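Local coordinates for protein U4/U6 snRNA-associated-splicing factor PRP24 (PDB 4N0T) that binds U6 snRNA through several RNA recognition motifs and acts as a spliceosome recycling factor, annealing U6 with U4 snRNA, at residues A[99-104]-A[129-134]; A[178-183]-A[235-240]. One frame throughout, in Å; residues are numbered along the deposited sequence.

Interaction 1 of 2, residues A[99-104]-A[129-134]; sequences RNIRDL and AYIDVT. With nucleotides of chain B.
Ile101, on helix 98-107, lowers its two branches onto Ala129 and Ile131, two apart on strand 128-133. Its CG2 methyl meets the tip of Ile131, CD1, at 3.7 Å, while its longer arm carries its own CD1 to within 4.0 Å of Ala129 CB. The split follows from the torsions: with chi1 of -64°, CG2 lies opposite the backbone N and CG1 next to it, and the nearly straight arm beyond leads away from Ile131 toward the alanine. The two isoleucines cross obliquely, and all three residues are buried. Leu105, from the same helix, and Ile115, on the edge strand 112-116, add further apolar cover to Ile131.

This is the first helix of an RRM fold laid on its four-stranded core sheet, and the strand is the RNP1 strand of that beta-alpha-beta-beta-alpha-beta unit. Tyr130, between Ala129 and Ile131, therefore faces the other way, to the RNA. The guanine of G21 of chain B lies over one face of its ring, with C6 above the ring centre and 3.5 Å from the plane; C2 of G21 approaches Tyr130 CZ to 3.3 Å. The phenol hydroxyl, lying near the amino group of that guanine, donates a hydrogen bond of 2.8 Å from Tyr130 OH to N3 of A20 of chain B. Replacing Tyr130 by a leucine would probably leave N3 of A20 of chain B without this donor and rob the guanine of the flat surface it rests on. Trp88, of the adjacent central strand, meets the tyrosine ring with the planes inclined by about 60°. Next along the strand, Asp132 is held by salt bridges to Arg116 and to Arg52 of the first RRM, and by a hydrogen bond to Thr86 OG1.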
ATOM      1  N   ARG A  99       8.838  10.151   5.951  1.00 24.42           N
ATOM      2  CA  ARG A  99       9.519  11.425   6.157  1.00 25.25           C
ATOM      3  C   ARG A  99       8.835  12.525   5.352  1.00 25.40           C
ATOM      4  O   ARG A  99       8.619  13.629   5.863  1.00 26.66           O
ATOM      5  CB  ARG A  99      10.985  11.288   5.735  1.00 29.90           C
ATOM      6  CG  ARG A  99      11.867  12.506   5.977  1.00 43.42           C
ATOM      7  CD  ARG A  99      13.179  12.323   5.210  1.00 56.65           C
ATOM      8  NE  ARG A  99      14.309  13.062   5.770  1.00 63.77           N
ATOM      9  CZ  ARG A  99      15.583  12.808   5.478  1.00 65.01           C
ATOM     10  NH1 ARG A  99      15.893  11.828   4.637  1.00 66.67           N
ATOM     11  NH2 ARG A  99      16.550  13.526   6.034  1.00 63.76           N
ATOM     12  N   ASN A 100       8.476  12.221   4.101  1.00 22.61           N
ATOM     13  CA  ASN A 100       7.774  13.199   3.272  1.00 21.66           C
ATOM     14  C   ASN A 100       6.458  13.621   3.900  1.00 23.91           C
ATOM     15  O   ASN A 100       6.081  14.792   3.867  1.00 21.57           O
ATOM     16  CB  ASN A 100       7.514  12.662   1.853  1.00 22.90           C
ATOM     17  CG  ASN A 100       8.791  12.431   1.063  1.00 30.01           C
ATOM     18  OD1 ASN A 100       8.943  11.410   0.392  1.00 33.99           O
ATOM     19  ND2 ASN A 100       9.713  13.382   1.134  1.00 32.28           N
ATOM     20  N   ILE A 101       5.736  12.658   4.467  1.00 22.68           N
ATOM     21  CA  ILE A 101       4.461  12.972   5.084  1.00 20.34           C
ATOM     22  C   ILE A 101       4.687  13.795   6.340  1.00 21.61           C
ATOM     23  O   ILE A 101       3.962  14.765   6.608  1.00 25.49           O
ATOM     24  CB  ILE A 101       3.677  11.679   5.413  1.00 18.94           C
ATOM     25  CG1 ILE A 101       3.348  10.957   4.106  1.00 21.19           C
ATOM     26  CG2 ILE A 101       2.424  12.009   6.203  1.00 20.79           C
ATOM     27  CD1 ILE A 101       2.779   9.540   4.277  1.00 21.13           C
ATOM     28  N   ARG A 102       5.699  13.412   7.107  1.00 20.96           N
ATOM     29  CA  ARG A 102       6.027  14.147   8.320  1.00 22.42           C
ATOM     30  C   ARG A 102       6.350  15.598   7.964  1.00 25.92           C
ATOM     31  O   ARG A 102       5.888  16.523   8.628  1.00 23.76           O
ATOM     32  CB  ARG A 102       7.198  13.499   9.062  1.00 21.60           C
ATOM     33  CG  ARG A 102       7.459  14.143  10.436  1.00 25.70           C
ATOM     34  CD  ARG A 102       8.563  13.421  11.207  1.00 33.64           C
ATOM     35  NE  ARG A 102       8.412  11.969  11.137  1.00 45.71           N
ATOM     36  CZ  ARG A 102       7.780  11.224  12.044  1.00 52.73           C
ATOM     37  NH1 ARG A 102       7.237  11.784  13.120  1.00 52.61           N
ATOM     38  NH2 ARG A 102       7.697   9.909  11.879  1.00 54.37           N
ATOM     39  N   ASP A 103       7.098  15.789   6.885  1.00 26.77           N
ATOM     40  CA  ASP A 103       7.475  17.137   6.467  1.00 30.55           C
ATOM     41  C   ASP A 103       6.277  17.976   5.998  1.00 28.04           C
ATOM     42  O   ASP A 103       6.219  19.177   6.268  1.00 27.61           O
ATOM     43  CB  ASP A 103       8.605  17.081   5.430  1.00 32.50           C
ATOM     44  CG  ASP A 103       9.895  16.507   6.003  1.00 37.60           C
ATOM     45  OD1 ASP A 103      10.068  16.539   7.242  1.00 42.56           O
ATOM     46  OD2 ASP A 103      10.736  16.017   5.219  1.00 43.89           O
ATOM     47  N   LEU A 104       5.308  17.347   5.325  1.00 21.49           N
ATOM     48  CA  LEU A 104       4.049  18.024   4.988  1.00 22.71           C
ATOM     49  C   LEU A 104       3.377  18.669   6.192  1.00 26.69           C
ATOM     50  O   LEU A 104       2.949  19.823   6.136  1.00 28.19           O
ATOM     51  CB  LEU A 104       3.032  17.041   4.390  1.00 25.22           C
ATOM     52  CG  LEU A 104       2.914  16.768   2.898  1.00 33.48           C
ATOM     53  CD1 LEU A 104       1.633  15.999   2.646  1.00 29.30           C
ATOM     54  CD2 LEU A 104       2.928  18.066   2.102  1.00 36.73           C
ATOM     55  N   ALA A 129      -2.012   6.078   4.475  1.00 12.28           N
ATOM     56  CA  ALA A 129      -1.321   6.206   5.760  1.00 10.74           C
ATOM     57  C   ALA A 129      -2.257   6.665   6.845  1.00 11.83           C
ATOM     58  O   ALA A 129      -3.206   7.408   6.585  1.00 12.54           O
ATOM     59  CB  ALA A 129      -0.124   7.187   5.655  1.00 15.26           C
ATOM     60  N   TYR A 130      -1.973   6.225   8.071  1.00 14.23           N
ATOM     61  CA  TYR A 130      -2.620   6.774   9.250  1.00 13.41           C
ATOM     62  C   TYR A 130      -1.632   7.676   9.968  1.00 14.07           C
ATOM     63  O   TYR A 130      -0.437   7.351  10.085  1.00 14.32           O
ATOM     64  CB  TYR A 130      -3.082   5.655  10.194  1.00 13.87           C
ATOM     65  CG  TYR A 130      -4.273   4.910   9.670  1.00 15.40           C
ATOM     66  CD1 TYR A 130      -5.564   5.337   9.943  1.00 14.47           C
ATOM     67  CD2 TYR A 130      -4.102   3.785   8.879  1.00 15.23           C
ATOM     68  CE1 TYR A 130      -6.659   4.651   9.456  1.00 14.01           C
ATOM     69  CE2 TYR A 130      -5.181   3.098   8.380  1.00 13.77           C
ATOM     70  CZ  TYR A 130      -6.450   3.528   8.670  1.00 15.30           C
ATOM     71  OH  TYR A 130      -7.511   2.828   8.151  1.00 14.27           O
ATOM     72  N   ILE A 131      -2.122   8.821  10.439  1.00 13.00           N
ATOM     73  CA  ILE A 131      -1.255   9.770  11.122  1.00 12.31           C
ATOM     74  C   ILE A 131      -1.935  10.218  12.398  1.00 13.35           C
ATOM     75  O   ILE A 131      -3.087  10.672  12.357  1.00 17.85           O
ATOM     76  CB  ILE A 131      -1.025  11.031  10.262  1.00 15.83           C
ATOM     77  CG1 ILE A 131      -0.455  10.659   8.896  1.00 19.45           C
ATOM     78  CG2 ILE A 131      -0.061  11.984  10.982  1.00 16.43           C
ATOM     79  CD1 ILE A 131      -0.914  11.602   7.791  1.00 21.82           C
ATOM     80  N   ASP A 132      -1.223  10.110  13.524  1.00 14.51           N
ATOM     81  CA  ASP A 132      -1.729  10.631  14.784  1.00 14.67           C
ATOM     82  C   ASP A 132      -1.084  11.984  15.069  1.00 13.19           C
ATOM     83  O   ASP A 132       0.137  12.123  14.979  1.00 16.87           O
ATOM     84  CB  ASP A 132      -1.408   9.683  15.941  1.00 18.38           C
ATOM     85  CG  ASP A 132      -2.194   8.386  15.877  1.00 19.88           C
ATOM     86  OD1 ASP A 132      -3.251   8.359  15.213  1.00 20.93           O
ATOM     87  OD2 ASP A 132      -1.745   7.404  16.506  1.00 21.91           O
ATOM     88  N   VAL A 133      -1.924  12.967  15.371  1.00 16.52           N
ATOM     89  CA  VAL A 133      -1.440  14.283  15.791  1.00 16.10           C
ATOM     90  C   VAL A 133      -1.799  14.510  17.255  1.00 18.90           C
ATOM     91  O   VAL A 133      -2.257  13.581  17.925  1.00 17.19           O
ATOM     92  CB  VAL A 133      -1.966  15.399  14.868  1.00 17.35           C
ATOM     93  CG1 VAL A 133      -1.443  15.170  13.477  1.00 20.22           C
ATOM     94  CG2 VAL A 133      -3.500  15.448  14.863  1.00 17.16           C
ATOM     95  N   THR A 134      -1.568  15.718  17.775  1.00 19.54           N
ATOM     96  CA  THR A 134      -1.699  15.921  19.215  1.00 19.98           C
ATOM     97  C   THR A 134      -3.012  16.551  19.682  1.00 20.34           C
ATOM     98  O   THR A 134      -3.264  16.627  20.890  1.00 23.10           O
ATOM     99  CB  THR A 134      -0.541  16.766  19.766  1.00 20.57           C
ATOM    100  OG1 THR A 134      -0.588  18.071  19.178  1.00 22.86           O
ATOM    101  CG2 THR A 134       0.788  16.117  19.446  1.00 17.06           C
TER
ATOM    102  P     G B  21      -7.499  -1.952   5.988  1.00 12.74           P
ATOM    103  OP1   G B  21      -7.787  -2.746   4.756  1.00 13.87           O
ATOM    104  OP2   G B  21      -8.049  -2.504   7.270  1.00 15.01           O
ATOM    105  O5'   G B  21      -5.930  -1.752   6.112  1.00 12.10           O
ATOM    106  C5'   G B  21      -5.398  -0.847   7.072  1.00 12.17           C
ATOM    107  C4'   G B  21      -3.907  -1.014   7.219  1.00 10.29           C
ATOM    108  O4'   G B  21      -3.403   0.077   8.030  1.00 12.53           O
ATOM    109  C3'   G B  21      -3.462  -2.277   7.938  1.00 10.54           C
ATOM    110  O3'   G B  21      -2.099  -2.471   7.583  1.00 12.99           O
ATOM    111  C2'   G B  21      -3.502  -1.824   9.392  1.00 10.90           C
ATOM    112  O2'   G B  21      -2.779  -2.653  10.270  1.00 14.98           O
ATOM    113  C1'   G B  21      -2.870  -0.445   9.239  1.00 15.04           C
ATOM    114  N9    G B  21      -3.170   0.522  10.284  1.00 13.46           N
ATOM    115  C8    G B  21      -2.197   1.235  10.932  1.00 17.18           C
ATOM    116  N7    G B  21      -2.698   2.073  11.783  1.00 15.25           N
ATOM    117  C5    G B  21      -4.058   1.926  11.683  1.00 13.51           C
ATOM    118  C6    G B  21      -5.089   2.612  12.364  1.00 16.49           C
ATOM    119  O6    G B  21      -4.975   3.494  13.245  1.00 16.66           O
ATOM    120  N1    G B  21      -6.338   2.163  11.971  1.00 16.29           N
ATOM    121  C2    G B  21      -6.563   1.208  11.000  1.00 14.78           C
ATOM    122  N2    G B  21      -7.845   0.915  10.735  1.00 14.62           N
ATOM    123  N3    G B  21      -5.607   0.560  10.360  1.00 14.56           N
ATOM    124  C4    G B  21      -4.385   0.972  10.734  1.00 13.47           C
ATOM    125  P     A B  20      -9.429   1.263   0.473  1.00 15.73           P
ATOM    126  OP1   A B  20      -8.580   0.400  -0.393  1.00 14.42           O
ATOM    127  OP2   A B  20     -10.907   1.158   0.347  1.00 17.02           O
ATOM    128  O5'   A B  20      -9.062   1.011   1.997  1.00 12.60           O
ATOM    129  C5'   A B  20      -7.705   0.916   2.443  1.00 12.25           C
ATOM    130  C4'   A B  20      -7.630   0.932   3.944  1.00 13.91           C
ATOM    131  O4'   A B  20      -7.882   2.293   4.395  1.00 13.78           O
ATOM    132  C3'   A B  20      -8.645   0.041   4.664  1.00 14.88           C
ATOM    133  O3'   A B  20      -8.075  -0.454   5.872  1.00 13.75           O
ATOM    134  C2'   A B  20      -9.759   1.023   5.015  1.00 14.64           C
ATOM    135  O2'   A B  20     -10.547   0.640   6.124  1.00 16.24           O
ATOM    136  C1'   A B  20      -8.965   2.301   5.302  1.00 13.19           C
ATOM    137  N9    A B  20      -9.743   3.522   5.093  1.00 13.89           N
ATOM    138  C8    A B  20     -10.363   3.932   3.941  1.00 14.61           C
ATOM    139  N7    A B  20     -11.031   5.055   4.087  1.00 15.51           N
ATOM    140  C5    A B  20     -10.818   5.409   5.414  1.00 15.22           C
ATOM    141  C6    A B  20     -11.258   6.498   6.193  1.00 16.71           C
ATOM    142  N6    A B  20     -12.030   7.470   5.707  1.00 15.65           N
ATOM    143  N1    A B  20     -10.866   6.534   7.487  1.00 15.95           N
ATOM    144  C2    A B  20     -10.111   5.542   7.974  1.00 15.63           C
ATOM    145  N3    A B  20      -9.649   4.464   7.333  1.00 16.19           N
ATOM    146  C4    A B  20     -10.033   4.468   6.051  1.00 13.25           C
TER

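Interaction 2 of 2, residues A[178-183]-A[235-240]; sequences REIMIR and ERALQM. With nucleotides of chain B.
Ile180 carries most of the contact, reaching from strand 179-185 to Ala237 and to Leu238 of the 3-10 segment 238-240. Its CG2 meets Leu238 CD2 at 4.0 Å, and its CD1 lies 4.4 Å from Ala237 CB, a loose touch. A chi1 of 58° puts CG1 between the backbone N and the carbonyl carbon, leaving CG2 on the side of the leucine. Leu238 leaves the backbone alongside the strand rather than straight at it; CD1 continues the extended chain, and the other branch, CD2, is the one turned to Ile180. The two side chains run past each other in opposite senses. Phe199 of helix 192-199 packs on Ile180 and Ala237.

The segments join the second helix of the third RRM to its central RNP2 strand, whose odd-numbered residues turn to the RNA. Glu179 OE1 accepts a 2.8 Å hydrogen bond from N4 of C14 of chain B and another from Thr174 OG1, while Glu179 OE2 lies 2.7 Å from N3 of C14, a closeness that would probably need a proton on one of the two. Met181, fully extended, lays SD over the adenine of A13 of chain B, 3.5 Å from C5. Arg183, bent at chi3, sets its guanidinium nearly parallel to the base of A62 of chain B, whose C5 stands 3.3 Å above its plane. In the 3-10 segment 238-240, Gln239 N and NE2 reach Arg236 O from opposite faces of its carbonyl plane.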
ATOM      1  N   ARG A 178     -19.030  -8.629  -9.081  1.00 16.99           N
ATOM      2  CA  ARG A 178     -20.115  -8.219  -9.979  1.00 16.98           C
ATOM      3  C   ARG A 178     -19.680  -8.079 -11.430  1.00 18.60           C
ATOM      4  O   ARG A 178     -20.496  -7.739 -12.290  1.00 15.80           O
ATOM      5  CB  ARG A 178     -20.704  -6.885  -9.516  1.00 17.34           C
ATOM      6  CG  ARG A 178     -21.375  -6.967  -8.167  1.00 21.44           C
ATOM      7  CD  ARG A 178     -22.143  -5.697  -7.850  1.00 21.70           C
ATOM      8  NE  ARG A 178     -21.316  -4.539  -7.503  1.00 20.46           N
ATOM      9  CZ  ARG A 178     -21.199  -3.456  -8.265  1.00 20.44           C
ATOM     10  NH1 ARG A 178     -21.815  -3.397  -9.441  1.00 20.84           N
ATOM     11  NH2 ARG A 178     -20.463  -2.429  -7.865  1.00 25.82           N
ATOM     12  N   GLU A 179     -18.392  -8.298 -11.701  1.00 15.99           N
ATOM     13  CA  GLU A 179     -17.862  -8.107 -13.047  1.00 14.03           C
ATOM     14  C   GLU A 179     -17.498  -9.438 -13.677  1.00 18.15           C
ATOM     15  O   GLU A 179     -16.727 -10.219 -13.099  1.00 17.91           O
ATOM     16  CB  GLU A 179     -16.616  -7.197 -13.034  1.00 16.76           C
ATOM     17  CG  GLU A 179     -16.077  -6.933 -14.454  1.00 16.00           C
ATOM     18  CD  GLU A 179     -14.773  -6.144 -14.455  1.00 18.76           C
ATOM     19  OE1 GLU A 179     -13.903  -6.439 -13.603  1.00 20.84           O
ATOM     20  OE2 GLU A 179     -14.616  -5.221 -15.295  1.00 17.74           O
ATOM     21  N   ILE A 180     -18.038  -9.704 -14.863  1.00 15.57           N
ATOM     22  CA  ILE A 180     -17.649 -10.901 -15.593  1.00 12.88           C
ATOM     23  C   ILE A 180     -16.689 -10.527 -16.718  1.00 14.66           C
ATOM     24  O   ILE A 180     -16.680  -9.374 -17.207  1.00 15.41           O
ATOM     25  CB  ILE A 180     -18.861 -11.674 -16.175  1.00 13.55           C
ATOM     26  CG1 ILE A 180     -19.687 -10.778 -17.099  1.00 14.68           C
ATOM     27  CG2 ILE A 180     -19.727 -12.227 -15.034  1.00 18.16           C
ATOM     28  CD1 ILE A 180     -20.695 -11.570 -17.979  1.00 14.08           C
ATOM     29  N   MET A 181     -15.857 -11.492 -17.100  1.00 13.70           N
ATOM     30  CA  MET A 181     -15.037 -11.364 -18.291  1.00 12.30           C
ATOM     31  C   MET A 181     -15.533 -12.381 -19.307  1.00 13.62           C
ATOM     32  O   MET A 181     -15.723 -13.563 -18.991  1.00 14.15           O
ATOM     33  CB  MET A 181     -13.565 -11.635 -17.979  1.00 13.73           C
ATOM     34  CG  MET A 181     -12.639 -11.380 -19.174  1.00 14.44           C
ATOM     35  SD  MET A 181     -10.901 -11.727 -18.767  1.00 16.30           S
ATOM     36  CE  MET A 181     -10.110 -11.012 -20.185  1.00 17.63           C
ATOM     37  N   ILE A 182     -15.744 -11.901 -20.522  1.00 10.91           N
ATOM     38  CA  ILE A 182     -16.175 -12.752 -21.629  1.00 11.22           C
ATOM     39  C   ILE A 182     -14.969 -12.880 -22.554  1.00 12.04           C
ATOM     40  O   ILE A 182     -14.400 -11.869 -22.983  1.00 14.43           O
ATOM     41  CB  ILE A 182     -17.345 -12.092 -22.368  1.00 12.66           C
ATOM     42  CG1 ILE A 182     -18.489 -11.810 -21.381  1.00 16.64           C
ATOM     43  CG2 ILE A 182     -17.821 -12.968 -23.531  1.00 12.18           C
ATOM     44  CD1 ILE A 182     -19.450 -10.715 -21.830  1.00 18.40           C
ATOM     45  N   ARG A 183     -14.564 -14.112 -22.853  1.00 15.33           N
ATOM     46  CA  ARG A 183     -13.374 -14.344 -23.667  1.00 12.63           C
ATOM     47  C   ARG A 183     -13.729 -15.137 -24.912  1.00 13.33           C
ATOM     48  O   ARG A 183     -14.733 -15.839 -24.940  1.00 14.71           O
ATOM     49  CB  ARG A 183     -12.290 -15.087 -22.861  1.00 13.95           C
ATOM     50  CG  ARG A 183     -11.671 -14.201 -21.779  1.00 16.86           C
ATOM     51  CD  ARG A 183     -10.666 -14.947 -20.894  1.00 18.11           C
ATOM     52  NE  ARG A 183     -11.310 -15.879 -19.966  1.00 17.89           N
ATOM     53  CZ  ARG A 183     -10.685 -16.412 -18.915  1.00 22.69           C
ATOM     54  NH1 ARG A 183      -9.408 -16.118 -18.691  1.00 24.15           N
ATOM     55  NH2 ARG A 183     -11.324 -17.251 -18.104  1.00 22.15           N
ATOM     56  N   GLU A 235     -23.285 -13.981 -11.045  1.00 19.89           N
ATOM     57  CA  GLU A 235     -23.076 -15.401 -10.774  1.00 20.77           C
ATOM     58  C   GLU A 235     -23.868 -16.263 -11.740  1.00 22.27           C
ATOM     59  O   GLU A 235     -23.353 -17.234 -12.304  1.00 20.27           O
ATOM     60  CB  GLU A 235     -23.524 -15.757  -9.354  1.00 26.55           C
ATOM     61  CG  GLU A 235     -22.473 -15.589  -8.288  1.00 44.91           C
ATOM     62  CD  GLU A 235     -22.880 -16.248  -6.980  1.00 58.27           C
ATOM     63  OE1 GLU A 235     -22.401 -15.799  -5.915  1.00 63.92           O
ATOM     64  OE2 GLU A 235     -23.674 -17.218  -7.024  1.00 59.98           O
ATOM     65  N   ARG A 236     -25.132 -15.911 -11.909  1.00 19.90           N
ATOM     66  CA  ARG A 236     -25.993 -16.675 -12.806  1.00 20.12           C
ATOM     67  C   ARG A 236     -25.566 -16.499 -14.262  1.00 22.64           C
ATOM     68  O   ARG A 236     -25.709 -17.421 -15.064  1.00 21.77           O
ATOM     69  CB  ARG A 236     -27.470 -16.313 -12.573  1.00 20.14           C
ATOM     70  CG  ARG A 236     -27.975 -16.829 -11.222  1.00 26.33           C
ATOM     71  CD  ARG A 236     -29.471 -16.629 -10.997  1.00 27.74           C
ATOM     72  NE  ARG A 236     -29.814 -15.225 -10.806  1.00 30.79           N
ATOM     73  CZ  ARG A 236     -30.363 -14.467 -11.746  1.00 25.51           C
ATOM     74  NH1 ARG A 236     -30.636 -14.987 -12.934  1.00 25.41           N
ATOM     75  NH2 ARG A 236     -30.638 -13.196 -11.499  1.00 28.18           N
ATOM     76  N   ALA A 237     -25.006 -15.337 -14.598  1.00 17.98           N
ATOM     77  CA  ALA A 237     -24.508 -15.111 -15.959  1.00 17.44           C
ATOM     78  C   ALA A 237     -23.347 -16.060 -16.316  1.00 16.01           C
ATOM     79  O   ALA A 237     -23.039 -16.265 -17.496  1.00 16.97           O
ATOM     80  CB  ALA A 237     -24.091 -13.641 -16.143  1.00 15.22           C
ATOM     81  N   LEU A 238     -22.719 -16.659 -15.304  1.00 16.44           N
ATOM     82  CA  LEU A 238     -21.637 -17.611 -15.553  1.00 20.00           C
ATOM     83  C   LEU A 238     -22.127 -18.863 -16.272  1.00 20.67           C
ATOM     84  O   LEU A 238     -21.330 -19.608 -16.859  1.00 19.00           O
ATOM     85  CB  LEU A 238     -20.929 -17.990 -14.249  1.00 18.29           C
ATOM     86  CG  LEU A 238     -20.291 -16.838 -13.481  1.00 20.94           C
ATOM     87  CD1 LEU A 238     -19.668 -17.346 -12.183  1.00 24.32           C
ATOM     88  CD2 LEU A 238     -19.257 -16.097 -14.345  1.00 21.56           C
ATOM     89  N   GLN A 239     -23.437 -19.095 -16.259  1.00 23.11           N
ATOM     90  CA  GLN A 239     -24.001 -20.216 -17.016  1.00 25.09           C
ATOM     91  C   GLN A 239     -23.776 -20.060 -18.514  1.00 20.69           C
ATOM     92  O   GLN A 239     -23.899 -21.026 -19.272  1.00 21.51           O
ATOM     93  CB  GLN A 239     -25.505 -20.331 -16.765  1.00 27.76           C
ATOM     94  CG  GLN A 239     -25.909 -20.695 -15.349  1.00 30.62           C
ATOM     95  CD  GLN A 239     -27.408 -20.559 -15.162  1.00 37.96           C
ATOM     96  OE1 GLN A 239     -28.159 -21.524 -15.326  1.00 45.34           O
ATOM     97  NE2 GLN A 239     -27.857 -19.346 -14.847  1.00 35.23           N
ATOM     98  N   MET A 240     -23.465 -18.840 -18.947  1.00 18.29           N
ATOM     99  CA  MET A 240     -23.147 -18.597 -20.350  1.00 15.82           C
ATOM    100  C   MET A 240     -21.762 -19.133 -20.749  1.00 18.93           C
ATOM    101  O   MET A 240     -21.424 -19.149 -21.935  1.00 18.45           O
ATOM    102  CB  MET A 240     -23.249 -17.100 -20.680  1.00 17.06           C
ATOM    103  CG  MET A 240     -24.656 -16.536 -20.619  1.00 18.83           C
ATOM    104  SD  MET A 240     -25.572 -16.979 -22.107  1.00 22.53           S
ATOM    105  CE  MET A 240     -24.913 -15.739 -23.228  1.00 22.02           C
TER
ATOM    106  P     A B  62     -10.500 -22.037 -13.886  1.00 56.32           P
ATOM    107  OP1   A B  62     -10.033 -20.822 -14.607  1.00 56.04           O
ATOM    108  OP2   A B  62     -11.353 -21.901 -12.675  1.00 57.95           O
ATOM    109  O5'   A B  62     -11.299 -22.956 -14.912  1.00 45.21           O
ATOM    110  C5'   A B  62     -10.758 -23.266 -16.189  1.00 38.39           C
ATOM    111  C4'   A B  62     -11.742 -22.950 -17.285  1.00 33.84           C
ATOM    112  O4'   A B  62     -11.829 -21.512 -17.459  1.00 35.46           O
ATOM    113  C3'   A B  62     -11.392 -23.482 -18.668  1.00 32.36           C
ATOM    114  O3'   A B  62     -11.806 -24.826 -18.840  1.00 31.78           O
ATOM    115  C2'   A B  62     -12.109 -22.508 -19.593  1.00 27.57           C
ATOM    116  O2'   A B  62     -13.495 -22.826 -19.649  1.00 29.03           O
ATOM    117  C1'   A B  62     -11.942 -21.194 -18.829  1.00 32.21           C
ATOM    118  N9    A B  62     -10.711 -20.469 -19.198  1.00 30.69           N
ATOM    119  C8    A B  62      -9.581 -20.365 -18.420  1.00 33.51           C
ATOM    120  N7    A B  62      -8.627 -19.651 -18.961  1.00 31.40           N
ATOM    121  C5    A B  62      -9.161 -19.253 -20.181  1.00 24.61           C
ATOM    122  C6    A B  62      -8.637 -18.468 -21.224  1.00 23.68           C
ATOM    123  N6    A B  62      -7.415 -17.924 -21.212  1.00 26.57           N
ATOM    124  N1    A B  62      -9.435 -18.256 -22.299  1.00 21.32           N
ATOM    125  C2    A B  62     -10.652 -18.796 -22.305  1.00 21.52           C
ATOM    126  N3    A B  62     -11.256 -19.550 -21.386  1.00 24.05           N
ATOM    127  C4    A B  62     -10.446 -19.739 -20.332  1.00 25.14           C
ATOM    128  P     C B  14      -5.910  -3.762 -18.111  1.00 21.47           P
ATOM    129  OP1   C B  14      -4.680  -3.656 -18.952  1.00 21.24           O
ATOM    130  OP2   C B  14      -5.828  -3.487 -16.646  1.00 25.06           O
ATOM    131  O5'   C B  14      -7.033  -2.785 -18.671  1.00 20.47           O
ATOM    132  C5'   C B  14      -7.313  -2.693 -20.066  1.00 16.63           C
ATOM    133  C4'   C B  14      -8.796  -2.616 -20.325  1.00 19.80           C
ATOM    134  O4'   C B  14      -9.411  -3.856 -19.895  1.00 19.03           O
ATOM    135  C3'   C B  14      -9.563  -1.545 -19.554  1.00 23.71           C
ATOM    136  O3'   C B  14      -9.508  -0.269 -20.157  1.00 28.44           O
ATOM    137  C2'   C B  14     -10.972  -2.108 -19.525  1.00 20.69           C
ATOM    138  O2'   C B  14     -11.590  -1.943 -20.800  1.00 21.99           O
ATOM    139  C1'   C B  14     -10.693  -3.596 -19.368  1.00 18.87           C
ATOM    140  N1    C B  14     -10.767  -4.104 -17.975  1.00 18.20           N
ATOM    141  C2    C B  14     -12.025  -4.181 -17.377  1.00 15.23           C
ATOM    142  O2    C B  14     -13.017  -3.747 -17.989  1.00 16.54           O
ATOM    143  N3    C B  14     -12.139  -4.713 -16.146  1.00 17.70           N
ATOM    144  C4    C B  14     -11.063  -5.171 -15.501  1.00 15.94           C
ATOM    145  N4    C B  14     -11.274  -5.683 -14.290  1.00 16.85           N
ATOM    146  C5    C B  14      -9.758  -5.129 -16.086  1.00 18.28           C
ATOM    147  C6    C B  14      -9.665  -4.604 -17.325  1.00 19.25           C
ATOM    148  P     A B  13      -5.108  -5.535 -22.958  1.00 23.81           P
ATOM    149  OP1   A B  13      -4.919  -4.051 -22.959  1.00 26.27           O
ATOM    150  OP2   A B  13      -4.106  -6.467 -22.381  1.00 20.37           O
ATOM    151  O5'   A B  13      -6.517  -5.785 -22.269  1.00 24.39           O
ATOM    152  C5'   A B  13      -6.759  -6.965 -21.522  1.00 23.02           C
ATOM    153  C4'   A B  13      -7.160  -6.608 -20.117  1.00 19.71           C
ATOM    154  O4'   A B  13      -7.768  -7.764 -19.480  1.00 19.01           O
ATOM    155  C3'   A B  13      -6.017  -6.176 -19.198  1.00 18.89           C
ATOM    156  O3'   A B  13      -6.540  -5.228 -18.264  1.00 21.00           O
ATOM    157  C2'   A B  13      -5.708  -7.466 -18.449  1.00 19.21           C
ATOM    158  O2'   A B  13      -5.034  -7.287 -17.222  1.00 19.43           O
ATOM    159  C1'   A B  13      -7.117  -7.999 -18.247  1.00 18.33           C
ATOM    160  N9    A B  13      -7.252  -9.415 -17.925  1.00 17.06           N
ATOM    161  C8    A B  13      -6.767 -10.521 -18.573  1.00 20.39           C
ATOM    162  N7    A B  13      -7.155 -11.644 -18.022  1.00 20.04           N
ATOM    163  C5    A B  13      -7.956 -11.249 -16.959  1.00 17.30           C
ATOM    164  C6    A B  13      -8.665 -11.965 -15.988  1.00 20.81           C
ATOM    165  N6    A B  13      -8.686 -13.302 -15.927  1.00 23.14           N
ATOM    166  N1    A B  13      -9.374 -11.256 -15.083  1.00 17.83           N
ATOM    167  C2    A B  13      -9.361  -9.927 -15.145  1.00 14.82           C
ATOM    168  N3    A B  13      -8.727  -9.139 -16.007  1.00 16.14           N
ATOM    169  C4    A B  13      -8.034  -9.875 -16.896  1.00 16.81           C
TER

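How the interactions relate
Interactions 1 and 2 belong to the second and third RRMs, in series along the chain and on opposite sides of its centre. Their centres are 43 Å apart and their nearest atoms about 21 Å, so they are linked through the chain and not by touch. Each seats a helix on the back of an RRM sheet, but with different elements: in interaction 1 the first helix meets the RNP1 strand, in interaction 2 the second helix meets the RNP2 strand. On the front of the same strands, the two sites hold separate parts of one RNA, nucleotides 20 and 21 of chain B at the first, and 13, 14 and 62 at the second.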